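Local coordinates for protein dihydrocoumarin hydrolase, AncDHCH1 (PDB 6C2C) that probably hydrolyses the lactone dihydrocoumarin with a two-zinc site in a metallo-beta-lactamase fold, and is related to methyl-parathion hydrolase, at residues D42-Q47 with I242-D247; S54-S59 with V230-F235; E132-P137 with N176-A181; N138-A143 with A181-P186. One frame throughout, in Å; residues are numbered along the deposited sequence. Where two conformers were deposited one is given.

Contact 1 (D42-Q47 with I242-D247)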
loop_
_atom_site.group_PDB
_atom_site.type_symbol
_atom_site.label_atom_id
_atom_site.label_comp_id
_atom_site.label_asym_id
_atom_site.label_seq_id
_atom_site.Cartn_x
_atom_site.Cartn_y
_atom_site.Cartn_z
ATOM N N ASP A 42 -8.526 10.672 14.115
ATOM C CA ASP A 42 -8.421 11.353 15.396
ATOM C C ASP A 42 -8.323 10.333 16.527
ATOM O O ASP A 42 -7.589 10.534 17.502
ATOM C CB ASP A 42 -9.630 12.257 15.573
ATOM C CG ASP A 42 -10.953 11.514 15.312
ATOM O OD1 ASP A 42 -11.043 10.598 14.421
ATOM O OD2 ASP A 42 -11.949 11.843 16.011
ATOM N N LYS A 43 -9.005 9.221 16.374
ATOM C CA LYS A 43 -8.949 8.161 17.345
ATOM C C LYS A 43 -7.766 7.198 17.179
ATOM O O LYS A 43 -7.207 6.784 18.130
ATOM C CB LYS A 43 -10.228 7.385 17.249
ATOM C CG LYS A 43 -10.495 6.457 18.397
ATOM C CD LYS A 43 -9.890 5.088 18.222
ATOM C CE LYS A 43 -9.781 4.355 19.556
ATOM N NZ LYS A 43 -9.000 5.129 20.507
ATOM N N LEU A 44 -7.416 6.886 15.943
ATOM C CA LEU A 44 -6.375 5.899 15.677
ATOM C C LEU A 44 -4.961 6.438 15.917
ATOM O O LEU A 44 -4.065 5.673 16.297
ATOM C CB LEU A 44 -6.507 5.409 14.227
ATOM C CG LEU A 44 -7.759 4.614 13.923
ATOM C CD1 LEU A 44 -7.956 4.619 12.420
ATOM C CD2 LEU A 44 -7.604 3.222 14.444
ATOM N N LEU A 45 -4.694 7.722 15.620
ATOM C CA LEU A 45 -3.353 8.246 15.847
ATOM C C LEU A 45 -3.053 8.354 17.342
ATOM O O LEU A 45 -3.939 8.651 18.148
ATOM C CB LEU A 45 -3.164 9.619 15.181
ATOM C CG LEU A 45 -3.141 9.580 13.639
ATOM C CD1 LEU A 45 -3.202 10.999 13.083
ATOM C CD2 LEU A 45 -1.825 8.936 13.190
ATOM N N ASN A 46 -1.789 8.140 17.693
ATOM C CA ASN A 46 -1.381 8.044 19.107
ATOM C C ASN A 46 -0.941 9.411 19.617
ATOM O O ASN A 46 0.225 9.672 19.936
ATOM C CB ASN A 46 -0.276 7.002 19.275
ATOM C CG ASN A 46 -0.801 5.588 19.190
ATOM O OD1 ASN A 46 -1.909 5.289 19.604
ATOM N ND2 ASN A 46 0.010 4.698 18.623
ATOM N N GLN A 47 -1.902 10.327 19.562
ATOM C CA GLN A 47 -1.753 11.664 20.123
ATOM C C GLN A 47 -3.153 12.214 20.354
ATOM O O GLN A 47 -4.146 11.612 19.952
ATOM C CB GLN A 47 -0.930 12.567 19.184
ATOM C CG GLN A 47 -1.737 12.969 17.935
ATOM C CD GLN A 47 -0.972 13.973 17.104
ATOM O OE1 GLN A 47 0.156 14.365 17.445
ATOM N NE2 GLN A 47 -1.575 14.395 15.983
ATOM N N ILE A 242 0.451 5.102 15.081
ATOM C CA ILE A 242 -0.954 4.758 14.908
ATOM C C ILE A 242 -1.231 3.411 15.563
ATOM O O ILE A 242 -0.330 2.564 15.709
ATOM C CB ILE A 242 -1.330 4.782 13.384
ATOM C CG1 ILE A 242 -2.838 4.800 13.144
ATOM C CG2 ILE A 242 -0.648 3.602 12.593
ATOM C CD1 ILE A 242 -3.149 5.310 11.660
ATOM N N GLN A 243 -2.490 3.223 15.951
ATOM C CA GLN A 243 -2.844 1.992 16.650
ATOM C C GLN A 243 -2.580 0.762 15.788
ATOM O O GLN A 243 -2.304 -0.316 16.340
ATOM C CB GLN A 243 -4.306 2.041 17.108
ATOM C CG GLN A 243 -4.539 2.982 18.308
ATOM C CD GLN A 243 -5.989 2.998 18.742
ATOM O OE1 GLN A 243 -6.553 4.046 19.041
ATOM N NE2 GLN A 243 -6.592 1.824 18.804
ATOM N N PHE A 244 -2.638 0.907 14.442
ATOM C CA PHE A 244 -2.406 -0.239 13.576
ATOM C C PHE A 244 -0.981 -0.791 13.676
ATOM O O PHE A 244 -0.731 -1.876 13.158
ATOM C CB PHE A 244 -2.670 0.133 12.108
ATOM C CG PHE A 244 -4.059 0.621 11.821
ATOM C CD1 PHE A 244 -5.174 -0.012 12.366
ATOM C CD2 PHE A 244 -4.246 1.728 10.973
ATOM C CE1 PHE A 244 -6.444 0.430 12.071
ATOM C CE2 PHE A 244 -5.518 2.166 10.681
ATOM C CZ PHE A 244 -6.611 1.497 11.209
ATOM N N ASP A 245 -0.028 -0.047 14.215
ATOM C CA ASP A 245 1.344 -0.533 14.335
ATOM C C ASP A 245 1.438 -1.652 15.352
ATOM O O ASP A 245 0.972 -1.489 16.479
ATOM C CB ASP A 245 2.286 0.590 14.801
ATOM C CG ASP A 245 2.427 1.712 13.772
ATOM O OD1 ASP A 245 2.431 1.458 12.548
ATOM O OD2 ASP A 245 2.585 2.873 14.212
ATOM N N SER A 246 2.073 -2.774 14.982
ATOM C CA SER A 246 2.405 -3.794 15.997
ATOM C C SER A 246 3.380 -3.284 17.066
ATOM O O SER A 246 3.244 -3.614 18.251
ATOM C CB SER A 246 2.995 -5.034 15.302
ATOM O OG SER A 246 1.986 -5.709 14.561
ATOM N N ASP A 247 4.432 -2.591 16.655
ATOM C CA ASP A 247 5.449 -2.000 17.540
ATOM C C ASP A 247 5.575 -0.527 17.132
ATOM O O ASP A 247 6.204 -0.210 16.104
ATOM C CB ASP A 247 6.760 -2.768 17.396
ATOM C CG ASP A 247 7.872 -2.219 18.260
ATOM O OD1 ASP A 247 7.791 -1.064 18.738
ATOM O OD2 ASP A 247 8.860 -2.987 18.488
HETATM O O HOH W 1 -4.801 5.792 19.580
#
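Ile242 lies against the end of helix 41-44, its backbone bridged to that of Leu45 with CA atoms 4.3 Å apart. Its CG1, placed anti to the backbone N (chi1 -165°), brushes the CB of Leu44 at 3.9 Å, while CD1 reaches the CD2 methyl of Leu45. Beside it, Asn46 brings its ND2 up to the Ile242 backbone and hydrogen-bonds it to Thr241 OG1. Gln243 supplies the main polar link: its backbone N donates to Leu44 O, 2.9 Å away, the donor tilted from the carbonyl plane. The extended side chain runs back to meet Lys43 at roughly a right angle, and in one of its two conformers OE1 takes the Lys43 NZ at 3.1 Å, in the carbonyl plane and on a lone pair. Phe244 turns its ring tip to Leu44, whose two methyls come to CZ from one side of the ring, CD1 at 3.6 Å and CD2 at 3.8 Å. Asp245 closes a type I turn begun at Ile242; its OD2 accepts the Ile242 N from above the carboxylate plane, and its OD1 is hydrogen-bonded to ND1 of the zinc ligand His205. With the Phe244 side chain about 5 Å from a zinc ion, the chemistry implies a turn fixed to the 42-47 segment by one backbone bond, a side-chain bond from Lys43 and apolar packing, and carrying a second-shell carboxylate that probably helps orient a metal ligand.

Contact 2 (S54-S59 with V230-F235)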
loop_
_atom_site.group_PDB
_atom_site.type_symbol
_atom_site.label_atom_id
_atom_site.label_comp_id
_atom_site.label_asym_id
_atom_site.label_seq_id
_atom_site.Cartn_x
_atom_site.Cartn_y
_atom_site.Cartn_z
ATOM N N SER A 54 -6.217 19.833 14.609
ATOM C CA SER A 54 -5.516 21.019 14.140
ATOM C C SER A 54 -4.650 20.727 12.911
ATOM O O SER A 54 -4.641 21.518 11.955
ATOM C CB SER A 54 -4.732 21.632 15.299
ATOM O OG SER A 54 -3.676 20.807 15.715
ATOM N N ALA A 55 -3.923 19.605 12.899
ATOM C CA ALA A 55 -3.090 19.274 11.735
ATOM C C ALA A 55 -3.942 19.056 10.489
ATOM O O ALA A 55 -3.594 19.529 9.395
ATOM C CB ALA A 55 -2.249 18.022 12.043
ATOM N N LEU A 56 -5.059 18.337 10.621
ATOM C CA LEU A 56 -5.923 18.093 9.478
ATOM C C LEU A 56 -6.458 19.410 8.940
ATOM O O LEU A 56 -6.491 19.630 7.729
ATOM C CB LEU A 56 -7.068 17.166 9.849
ATOM C CG LEU A 56 -6.693 15.752 10.231
ATOM C CD1 LEU A 56 -7.945 14.976 10.459
ATOM C CD2 LEU A 56 -5.804 15.115 9.162
ATOM N N ALA A 57 -6.823 20.324 9.834
ATOM C CA ALA A 57 -7.387 21.576 9.354
ATOM C C ALA A 57 -6.359 22.359 8.537
ATOM O O ALA A 57 -6.702 23.003 7.532
ATOM C CB ALA A 57 -7.879 22.389 10.546
ATOM N N LYS A 58 -5.114 22.285 8.922
ATOM C CA LYS A 58 -4.070 22.960 8.211
ATOM C C LYS A 58 -3.969 22.510 6.736
ATOM O O LYS A 58 -3.538 23.261 5.895
ATOM C CB LYS A 58 -2.767 22.750 8.928
ATOM C CG LYS A 58 -1.516 23.055 8.173
ATOM C CD LYS A 58 -0.296 23.072 9.093
ATOM C CE LYS A 58 0.987 23.001 8.309
ATOM N NZ LYS A 58 2.220 22.978 9.145
ATOM N N SER A 59 -4.365 21.273 6.471
ATOM C CA SER A 59 -4.353 20.721 5.126
ATOM C C SER A 59 -5.764 20.616 4.555
ATOM O O SER A 59 -5.982 19.880 3.585
ATOM C CB SER A 59 -3.669 19.341 5.112
ATOM O OG SER A 59 -2.270 19.430 5.326
ATOM N N VAL A 230 -1.083 8.954 7.594
ATOM C CA VAL A 230 -1.805 10.233 7.627
ATOM C C VAL A 230 -0.783 11.289 7.231
ATOM O O VAL A 230 -0.077 11.854 8.081
ATOM C CB VAL A 230 -2.419 10.521 8.995
ATOM C CG1 VAL A 230 -3.243 11.802 8.874
ATOM C CG2 VAL A 230 -3.301 9.369 9.446
ATOM N N ALA A 231 -0.667 11.548 5.906
ATOM C CA ALA A 231 0.287 12.538 5.423
ATOM C C ALA A 231 0.176 13.870 6.173
ATOM O O ALA A 231 1.208 14.462 6.514
ATOM C CB ALA A 231 0.082 12.805 3.914
ATOM N N ALA A 232 -1.050 14.312 6.453
ATOM C CA ALA A 232 -1.264 15.655 7.013
ATOM C C ALA A 232 -0.772 15.791 8.450
ATOM O O ALA A 232 -0.745 16.919 8.949
ATOM C CB ALA A 232 -2.751 16.027 6.956
ATOM N N VAL A 233 -0.430 14.683 9.109
ATOM C CA VAL A 233 0.156 14.650 10.458
ATOM C C VAL A 233 1.603 14.199 10.411
ATOM O O VAL A 233 2.502 14.834 10.997
ATOM C CB VAL A 233 -0.662 13.720 11.385
ATOM C CG1 VAL A 233 0.115 13.467 12.690
ATOM C CG2 VAL A 233 -2.039 14.301 11.745
ATOM N N GLN A 234 1.865 13.107 9.691
ATOM C CA GLN A 234 3.107 12.387 9.890
ATOM C C GLN A 234 4.283 12.882 9.057
ATOM O O GLN A 234 5.411 12.497 9.355
ATOM C CB GLN A 234 2.872 10.885 9.647
ATOM C CG GLN A 234 2.017 10.276 10.736
ATOM C CD GLN A 234 1.708 8.858 10.406
ATOM O OE1 GLN A 234 1.199 8.595 9.329
ATOM N NE2 GLN A 234 2.126 7.924 11.261
ATOM N N PHE A 235 4.080 13.759 8.056
ATOM C CA PHE A 235 5.234 14.370 7.425
ATOM C C PHE A 235 5.785 15.509 8.287
ATOM O O PHE A 235 7.002 15.612 8.456
ATOM C CB PHE A 235 4.855 14.900 6.022
ATOM C CG PHE A 235 4.783 13.834 4.946
ATOM C CD1 PHE A 235 5.876 13.048 4.658
ATOM C CD2 PHE A 235 3.633 13.711 4.151
ATOM C CE1 PHE A 235 5.818 12.076 3.609
ATOM C CE2 PHE A 235 3.591 12.701 3.091
ATOM C CZ PHE A 235 4.681 11.934 2.846
HETATM O O HOH W 2 -1.434 19.421 7.832
#
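Ala55 and Leu56 press on the short helix 231-234 where the two backbones come within 5.8 Å, CA to CA, at both Ala55–Val233 and Leu56–Ala232. The tight side is apolar. Ala55 points its CB toward the other helix and sets it against Val233 CG2, 3.7 Å away, and against the carbonyl O of Ala232. One residue on, Leu56 has CG anti to its carbonyl carbon (chi1 -65°), which carries CD2 across to the CB of Ala232 at 3.9 Å; the same methyl grazes Val230 CG1, the two side chains crossing at about a right angle. Leu65 of strand 65-75 and Val41 of helix 41-44 both touch Leu56 and Val230, extending this apolar patch. With alanines at the interface, helix 49-58 sits close to the single turn that follows Val230, the N-cap residue, in a small helix-on-helix packing within the metallo-beta-lactamase fold. Toward Ser59 the fit slackens and becomes wet. Its OG stands 3.8 Å from Ala232 CB, and the polar connection is made through one water, which accepts from Ser59 OG at 2.6 Å and donates to Ala55 O at 2.7 Å and to Ala232 O at 2.8 Å. On the exposed flank the long, extended Lys58 passes the interface without touching it and forms a salt bridge with Asp236, just after the 230-235 segment.

Contact 3 (E132-P137 with N176-A181)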
loop_
_atom_site.group_PDB
_atom_site.type_symbol
_atom_site.label_atom_id
_atom_site.label_comp_id
_atom_site.label_asym_id
_atom_site.label_seq_id
_atom_site.Cartn_x
_atom_site.Cartn_y
_atom_site.Cartn_z
ATOM N N GLU A 132 -11.856 -18.703 -2.682
ATOM C CA GLU A 132 -10.937 -19.698 -2.118
ATOM C C GLU A 132 -9.848 -20.125 -3.094
ATOM O O GLU A 132 -9.122 -21.092 -2.814
ATOM C CB GLU A 132 -11.664 -20.957 -1.583
ATOM C CG GLU A 132 -12.217 -20.789 -0.166
ATOM C CD GLU A 132 -13.183 -19.638 -0.099
ATOM O OE1 GLU A 132 -14.213 -19.723 -0.819
ATOM O OE2 GLU A 132 -12.921 -18.645 0.637
ATOM N N GLN A 133 -9.689 -19.412 -4.210
ATOM C CA GLN A 133 -8.663 -19.713 -5.195
ATOM C C GLN A 133 -7.652 -18.575 -5.300
ATOM O O GLN A 133 -7.939 -17.443 -4.927
ATOM C CB GLN A 133 -9.293 -19.949 -6.557
ATOM C CG GLN A 133 -10.326 -21.055 -6.546
ATOM C CD GLN A 133 -9.984 -22.056 -7.600
ATOM O OE1 GLN A 133 -9.253 -23.016 -7.349
ATOM N NE2 GLN A 133 -10.403 -21.766 -8.832
ATOM N N ALA A 134 -6.482 -18.903 -5.808
ATOM C CA ALA A 134 -5.507 -17.857 -6.120
ATOM C C ALA A 134 -6.040 -16.945 -7.219
ATOM O O ALA A 134 -6.270 -17.395 -8.349
ATOM C CB ALA A 134 -4.169 -18.491 -6.548
ATOM N N ALA A 135 -6.177 -15.639 -6.910
ATOM C CA ALA A 135 -6.549 -14.696 -7.945
ATOM C C ALA A 135 -5.459 -14.508 -8.973
ATOM O O ALA A 135 -5.761 -14.039 -10.080
ATOM C CB ALA A 135 -6.910 -13.349 -7.300
ATOM N N PHE A 136 -4.210 -14.843 -8.640
ATOM C CA PHE A 136 -3.082 -14.680 -9.562
ATOM C C PHE A 136 -2.534 -16.085 -9.771
ATOM O O PHE A 136 -1.703 -16.566 -8.983
ATOM C CB PHE A 136 -2.057 -13.723 -8.963
ATOM C CG PHE A 136 -2.583 -12.353 -8.755
ATOM C CD1 PHE A 136 -2.495 -11.443 -9.789
ATOM C CD2 PHE A 136 -3.191 -11.980 -7.552
ATOM C CE1 PHE A 136 -3.024 -10.134 -9.644
ATOM C CE2 PHE A 136 -3.700 -10.645 -7.400
ATOM C CZ PHE A 136 -3.587 -9.734 -8.426
ATOM N N PRO A 137 -3.007 -16.801 -10.796
ATOM C CA PRO A 137 -2.811 -18.261 -10.824
ATOM C C PRO A 137 -1.401 -18.692 -11.150
ATOM O O PRO A 137 -1.076 -19.877 -10.910
ATOM C CB PRO A 137 -3.781 -18.715 -11.926
ATOM C CG PRO A 137 -3.910 -17.528 -12.840
ATOM C CD PRO A 137 -3.987 -16.358 -11.814
ATOM N N ASN A 176 -3.653 -18.911 1.748
ATOM C CA ASN A 176 -3.778 -20.370 1.724
ATOM C C ASN A 176 -3.651 -20.970 0.333
ATOM O O ASN A 176 -2.930 -21.970 0.209
ATOM C CB ASN A 176 -5.122 -20.754 2.377
ATOM C CG ASN A 176 -5.262 -22.236 2.560
ATOM O OD1 ASN A 176 -6.196 -22.843 2.024
ATOM N ND2 ASN A 176 -4.286 -22.840 3.230
ATOM N N PRO A 177 -4.288 -20.438 -0.732
ATOM C CA PRO A 177 -4.115 -21.077 -2.052
ATOM C C PRO A 177 -2.663 -21.170 -2.437
ATOM O O PRO A 177 -2.224 -22.159 -3.034
ATOM C CB PRO A 177 -4.912 -20.165 -3.012
ATOM C CG PRO A 177 -5.826 -19.360 -2.130
ATOM C CD PRO A 177 -5.184 -19.271 -0.786
ATOM N N TYR A 178 -1.895 -20.124 -2.150
ATOM C CA TYR A 178 -0.510 -20.112 -2.563
ATOM C C TYR A 178 0.308 -21.072 -1.732
ATOM O O TYR A 178 1.170 -21.771 -2.264
ATOM C CB TYR A 178 0.044 -18.675 -2.433
ATOM C CG TYR A 178 -0.760 -17.741 -3.330
ATOM C CD1 TYR A 178 -1.890 -17.124 -2.833
ATOM C CD2 TYR A 178 -0.399 -17.502 -4.661
ATOM C CE1 TYR A 178 -2.684 -16.294 -3.645
ATOM C CE2 TYR A 178 -1.156 -16.673 -5.476
ATOM C CZ TYR A 178 -2.303 -16.076 -4.966
ATOM O OH TYR A 178 -3.091 -15.223 -5.754
ATOM N N VAL A 179 0.080 -21.080 -0.420
ATOM C CA VAL A 179 0.815 -21.979 0.458
ATOM C C VAL A 179 0.565 -23.421 0.044
ATOM O O VAL A 179 1.511 -24.205 -0.152
ATOM C CB VAL A 179 0.398 -21.714 1.916
ATOM C CG1 VAL A 179 0.950 -22.833 2.816
ATOM C CG2 VAL A 179 0.894 -20.335 2.369
ATOM N N LYS A 180 -0.671 -23.755 -0.195
ATOM C CA LYS A 180 -0.986 -25.113 -0.589
ATOM C C LYS A 180 -0.395 -25.534 -1.914
ATOM O O LYS A 180 -0.048 -26.663 -2.099
ATOM C CB LYS A 180 -2.495 -25.348 -0.640
ATOM C CG LYS A 180 -3.199 -25.179 0.683
ATOM C CD LYS A 180 -2.936 -26.285 1.657
ATOM C CE LYS A 180 -4.169 -26.567 2.522
ATOM N NZ LYS A 180 -3.876 -27.234 3.802
ATOM N N ALA A 181 -0.273 -24.586 -2.815
ATOM C CA ALA A 181 0.303 -24.908 -4.104
ATOM C C ALA A 181 1.843 -24.772 -4.130
ATOM O O ALA A 181 2.443 -24.883 -5.209
ATOM C CB ALA A 181 -0.331 -24.016 -5.198
HETATM O O HOH W 3 -8.258 -21.573 0.018
#
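Tyr178 OH is gripped twice: the backbone N of Phe136 donates to it at 3.1 Å with an N-H...O angle of 154°, and the hydroxyl is also hydrogen-bonded to the carbonyl of Leu128. Because a carbonyl can only accept, the phenol acts here as both acceptor and donor, which fixes the direction of its O-H. The N of Ala135 is nearby, but badly angled for a bond. The tyrosine has CG anti to its carbonyl carbon (chi1 -60°), a torsion that carries the ring off the helix toward the 132-137 segment. Over one face sits the CB of Ala134, only 3.4 Å from CZ, a close methyl-on-ring contact. The ring edge faces the Phe136 carbonyl, 3.6 Å from Tyr178 CE2 to Phe136 O, and the hydroxyl lies in the plane of the Phe136 ring, at its edge, 3.7 Å from CD2. One residue earlier, Pro177 packs its CB on Ala134 N at 3.4 Å and its CG on the Gln133 carbonyl carbon. At the outer end a water donates both to Glu132 O and to Asn176 OD1. The two pieces joined are the last turn of helix 162-180, kinked at Pro177 and Tyr178, whose N atoms make no bond to the turn before, and strand 133-134, which pairs antiparallel with strand 129-130; Phe136 runs on from there onto Pro109 and Val112.

Contact 4 (N138-A143 with A181-P186)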
loop_
_atom_site.group_PDB
_atom_site.type_symbol
_atom_site.label_atom_id
_atom_site.label_comp_id
_atom_site.label_asym_id
_atom_site.label_seq_id
_atom_site.Cartn_x
_atom_site.Cartn_y
_atom_site.Cartn_z
ATOM N N ASN A 138 -0.546 -17.801 -11.673
ATOM C CA ASN A 138 0.830 -18.162 -11.961
ATOM C C ASN A 138 1.821 -17.527 -11.010
ATOM O O ASN A 138 3.003 -17.860 -11.085
ATOM C CB ASN A 138 1.191 -17.805 -13.420
ATOM C CG ASN A 138 0.277 -18.518 -14.429
ATOM O OD1 ASN A 138 0.143 -19.763 -14.377
ATOM N ND2 ASN A 138 -0.423 -17.756 -15.278
ATOM N N ALA A 139 1.382 -16.638 -10.118
ATOM C CA ALA A 139 2.336 -15.846 -9.343
ATOM C C ALA A 139 2.934 -16.623 -8.159
ATOM O O ALA A 139 2.261 -17.445 -7.507
ATOM C CB ALA A 139 1.644 -14.564 -8.838
ATOM N N VAL A 140 4.202 -16.358 -7.910
ATOM C CA VAL A 140 4.830 -16.708 -6.643
ATOM C C VAL A 140 4.697 -15.502 -5.715
ATOM O O VAL A 140 5.066 -14.387 -6.094
ATOM C CB VAL A 140 6.296 -17.046 -6.863
ATOM C CG1 VAL A 140 7.052 -17.262 -5.507
ATOM C CG2 VAL A 140 6.467 -18.278 -7.764
ATOM N N VAL A 141 4.221 -15.730 -4.471
ATOM C CA VAL A 141 4.020 -14.636 -3.527
ATOM C C VAL A 141 5.185 -14.679 -2.562
ATOM O O VAL A 141 5.564 -15.766 -2.107
ATOM C CB VAL A 141 2.677 -14.824 -2.787
ATOM C CG1 VAL A 141 2.537 -13.771 -1.680
ATOM C CG2 VAL A 141 1.473 -14.773 -3.752
ATOM N N ARG A 142 5.742 -13.516 -2.202
ATOM C CA ARG A 142 6.856 -13.451 -1.265
ATOM C C ARG A 142 6.560 -12.404 -0.215
ATOM O O ARG A 142 5.937 -11.384 -0.509
ATOM C CB ARG A 142 8.164 -13.107 -1.955
ATOM C CG ARG A 142 8.444 -13.996 -3.192
ATOM C CD ARG A 142 9.918 -14.043 -3.527
ATOM N NE ARG A 142 10.629 -14.749 -2.440
ATOM C CZ ARG A 142 11.950 -14.892 -2.462
ATOM N NH1 ARG A 142 12.672 -14.438 -3.522
ATOM N NH2 ARG A 142 12.533 -15.496 -1.444
ATOM N N ALA A 143 7.009 -12.679 1.018
ATOM C CA ALA A 143 6.879 -11.755 2.135
ATOM C C ALA A 143 7.900 -12.185 3.173
ATOM O O ALA A 143 8.501 -13.263 3.066
ATOM C CB ALA A 143 5.466 -11.810 2.736
ATOM N N ALA A 181 -0.273 -24.586 -2.815
ATOM C CA ALA A 181 0.303 -24.908 -4.104
ATOM C C ALA A 181 1.843 -24.772 -4.130
ATOM O O ALA A 181 2.443 -24.883 -5.209
ATOM C CB ALA A 181 -0.331 -24.016 -5.198
ATOM N N GLY A 182 2.490 -24.513 -2.982
ATOM C CA GLY A 182 3.932 -24.360 -2.981
ATOM C C GLY A 182 4.398 -23.070 -3.620
ATOM O O GLY A 182 5.559 -22.972 -4.076
ATOM N N LYS A 183 3.507 -22.085 -3.734
ATOM C CA LYS A 183 3.868 -20.831 -4.388
ATOM C C LYS A 183 3.954 -19.659 -3.411
ATOM O O LYS A 183 3.870 -18.497 -3.836
ATOM C CB LYS A 183 2.933 -20.533 -5.557
ATOM C CG LYS A 183 3.462 -21.230 -6.860
ATOM C CD LYS A 183 2.522 -21.093 -8.022
ATOM C CE LYS A 183 1.135 -21.813 -7.809
ATOM N NZ LYS A 183 0.290 -21.491 -9.026
ATOM N N PHE A 184 4.162 -19.919 -2.122
ATOM C CA PHE A 184 4.544 -18.854 -1.183
ATOM C C PHE A 184 6.005 -19.057 -0.797
ATOM O O PHE A 184 6.373 -20.116 -0.270
ATOM C CB PHE A 184 3.681 -18.831 0.077
ATOM C CG PHE A 184 4.166 -17.782 1.050
ATOM C CD1 PHE A 184 3.997 -16.436 0.753
ATOM C CD2 PHE A 184 4.892 -18.147 2.177
ATOM C CE1 PHE A 184 4.470 -15.425 1.616
ATOM C CE2 PHE A 184 5.415 -17.173 3.060
ATOM C CZ PHE A 184 5.180 -15.757 2.778
ATOM N N LYS A 185 6.849 -18.081 -1.124
ATOM C CA LYS A 185 8.301 -18.192 -0.987
ATOM C C LYS A 185 8.790 -17.074 -0.057
ATOM O O LYS A 185 8.981 -15.914 -0.496
ATOM C CB LYS A 185 8.946 -18.113 -2.384
ATOM C CG LYS A 185 10.465 -18.367 -2.313
ATOM C CD LYS A 185 11.071 -18.327 -3.746
ATOM C CE LYS A 185 12.569 -18.442 -3.735
ATOM N NZ LYS A 185 13.019 -18.537 -5.191
ATOM N N PRO A 186 9.018 -17.337 1.225
ATOM C CA PRO A 186 9.406 -16.258 2.149
ATOM C C PRO A 186 10.830 -15.846 1.869
ATOM O O PRO A 186 11.603 -16.498 1.153
ATOM C CB PRO A 186 9.308 -16.882 3.559
ATOM C CG PRO A 186 9.488 -18.383 3.283
ATOM C CD PRO A 186 8.859 -18.636 1.910
HETATM O O HOH W 4 -0.188 -18.708 -8.044
#
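Val141 and Phe184 are bridged in a parallel sense, the two segments running 16° apart, with Val141 N donating to Lys183 O at 2.9 Å and Val141 O receiving Lys185 N at 2.8 Å. Residues 183-186 thus line the side of strand 140-142 away from strand 114-116, where the six-stranded sheet ends. Phe184 has CG anti to its backbone N (chi1 176°); its ring edge meets Val141 CG1 and Ala143 CB in plane, each 3.9 Å from the nearest ring carbon, and Leu175 and Val179 of helix 162-180 also touch this ring. On the other face of the strand, Val140 CG1 rests on Lys185 CB. Arg142 bends at chi3 (67°) to bring its guanidinium edge to two successive carbonyls, NE to Lys185 O at 2.8 Å and NH2 to Pro186 O at 2.9 Å. Both oxygens lie in the guanidinium plane, yet each is approached from above its own carbonyl plane. Lys185 runs alongside in the same direction, its CD 3.7 Å above the guanidinium centre. Chemically, two neutral carbonyls fix the rotation of a buried arginine, while the lysine offers it methylenes; Lys185 NZ, 4.4 Å from Arg142 NH1, may feel some repulsion.

The four contacts form two well-separated pairs, with contact 2 across the chain's centre from contacts 3 and 4. Contacts 1 and 2 have centres 15 Å apart and touch where Leu45 meets Val230 and Val233; their first segments lie on the consecutive helices 41-44 and 49-58. Contacts 3 and 4, centres 9 Å apart, share Ala181, where helix 162-180 ends in a Schellman motif, and Tyr178 packs on Val141. Along the chain contacts 3 and 4 cross, and both are nested inside contact 2, itself nested in contact 1. The centres of contacts 2 and 3 are about 39 Å apart. Contact 1 borders the metal site, with contact 2 behind it; contact 4 lines the sheet edge at 140-142.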